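Local coordinates for protein probable arylamine n-acetyl transferase (PDB 4GUZ) that probably transfers the acetyl group of acetyl-coenzyme A to the amino group of arylamines, as other arylamine N-acetyltransferases do, at residues A[136-140]-A[152-157]. Residues are numbered along the deposited sequence; the frame is centred on the assembly and turned at random.
Sequences TSPLA and DESWTY
Leu-139 and Asp-152 are the residues whose CA atoms come nearest across the two segments, 6.5 Å apart. Residues 136-140 run as an irregular loop, whereas Asp-152 to Trp-155 form a type II' turn that closes a beta hairpin, with reciprocal backbone hydrogen bonds between Asp-152 and Trp-155. The main chains do not pair; the Asp-152 carboxylate bridges them. Its CG stands anti to the backbone N (chi1 -177°), which carries the acid across to the loop. There Asp-152 OD2 accepts a hydrogen bond on its syn side from Leu-139 N, 2.7 Å away; the bond is nearly straight (N-H...O 171°), with the donor 16° out of the carboxylate plane. The bond satisfies the amide of a buried residue and ties the loop to the hairpin. Asp-152 OD1 rests 3.6 Å from Leu-139 CB, and Leu-139 CD1 reaches on to Glu-153 CG at 3.9 Å.

Beyond the carboxylate, Tyr-157 meets Pro-138 at about a right angle: Pro-138 CG sits over one ring face, offset toward the rim, and Pro-138 CB comes within 4.1 Å of Tyr-157 CE2. Asp-152 CG stands at the edge of the same ring, in its plane.

Pro-138 also touches Asp-131, which has the geometry of the third member of a Cys-His-Asp triad with Cys-79 and His-116, consistent with this family. Helix 32-45 packs on the loop through Val-43 and Leu-44 and sends Arg-40 to a salt bridge with Glu-153, while the hairpin of strands 147-152 and 155-162 forms one margin of the large antiparallel sheet.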
# COMPACT_ATOMS: atom_id res chain seq x y z
N THR A 136 0.80 -0.18 6.24
CA THR A 136 0.88 0.80 7.35
C THR A 136 1.22 2.14 6.72
O THR A 136 2.15 2.84 7.11
CB THR A 136 1.87 0.35 8.43
OG1 THR A 136 3.12 0.03 7.82
CG2 THR A 136 1.34 -0.83 9.25
N SER A 137 0.42 2.49 5.73
CA SER A 137 0.58 3.65 4.90
C SER A 137 0.33 4.98 5.61
O SER A 137 -0.53 5.06 6.49
CB SER A 137 -0.41 3.56 3.74
OG SER A 137 0.22 3.02 2.59
N PRO A 138 1.01 6.05 5.15
CA PRO A 138 0.66 7.38 5.63
C PRO A 138 -0.81 7.65 5.31
O PRO A 138 -1.32 7.18 4.28
CB PRO A 138 1.58 8.29 4.80
CG PRO A 138 2.74 7.43 4.47
CD PRO A 138 2.08 6.13 4.13
N LEU A 139 -1.51 8.32 6.24
CA LEU A 139 -2.94 8.59 6.07
C LEU A 139 -3.14 9.85 5.27
O LEU A 139 -4.27 10.16 4.93
CB LEU A 139 -3.65 8.69 7.43
CG LEU A 139 -3.63 7.44 8.32
CD1 LEU A 139 -4.08 7.77 9.70
CD2 LEU A 139 -4.53 6.36 7.78
N ALA A 140 -2.06 10.57 4.96
CA ALA A 140 -2.20 11.81 4.20
C ALA A 140 -1.09 11.95 3.16
O ALA A 140 0.01 11.42 3.40
CB ALA A 140 -2.17 12.99 5.16
N ASP A 152 1.46 12.34 11.40
CA ASP A 152 0.36 11.74 10.65
C ASP A 152 -0.45 11.02 11.68
O ASP A 152 -0.22 9.85 11.97
CB ASP A 152 0.91 10.83 9.54
CG ASP A 152 -0.14 10.20 8.65
OD1 ASP A 152 -0.96 10.95 8.08
OD2 ASP A 152 -0.12 8.97 8.49
N GLU A 153 -1.33 11.78 12.34
CA GLU A 153 -2.14 11.30 13.46
C GLU A 153 -1.17 10.87 14.59
O GLU A 153 -0.33 11.69 14.97
CB GLU A 153 -3.13 10.22 13.01
CG GLU A 153 -4.26 10.77 12.13
CD GLU A 153 -5.18 11.77 12.80
OE1 GLU A 153 -5.17 11.88 14.05
OE2 GLU A 153 -5.87 12.50 12.06
N SER A 154 -1.21 9.61 15.08
CA SER A 154 -0.28 9.17 16.13
C SER A 154 1.06 8.68 15.58
O SER A 154 1.97 8.37 16.36
CB SER A 154 -0.90 8.09 17.01
OG SER A 154 -2.06 8.58 17.68
N TRP A 155 1.17 8.60 14.25
CA TRP A 155 2.36 8.15 13.54
C TRP A 155 3.21 9.33 13.21
O TRP A 155 2.70 10.45 13.11
CB TRP A 155 1.98 7.39 12.26
CG TRP A 155 0.98 6.29 12.51
CD1 TRP A 155 -0.37 6.38 12.40
CD2 TRP A 155 1.26 5.01 13.09
NE1 TRP A 155 -0.96 5.22 12.84
CE2 TRP A 155 0.02 4.35 13.25
CE3 TRP A 155 2.45 4.31 13.38
CZ2 TRP A 155 -0.06 3.03 13.71
CZ3 TRP A 155 2.36 3.01 13.88
CH2 TRP A 155 1.12 2.38 14.04
N THR A 156 4.52 9.10 13.05
CA THR A 156 5.48 10.15 12.69
C THR A 156 6.39 9.62 11.61
O THR A 156 6.89 8.49 11.71
CB THR A 156 6.26 10.66 13.92
OG1 THR A 156 5.37 10.80 15.02
CG2 THR A 156 6.95 11.99 13.67
N TYR A 157 6.62 10.44 10.58
CA TYR A 157 7.48 10.10 9.46
C TYR A 157 8.57 11.13 9.28
O TYR A 157 8.43 12.29 9.70
CB TYR A 157 6.64 9.99 8.16
CG TYR A 157 5.58 8.91 8.25
CD1 TYR A 157 5.94 7.56 8.22
CD2 TYR A 157 4.24 9.23 8.37
CE1 TYR A 157 4.98 6.56 8.37
CE2 TYR A 157 3.27 8.23 8.52
CZ TYR A 157 3.65 6.90 8.54
OH TYR A 157 2.71 5.91 8.67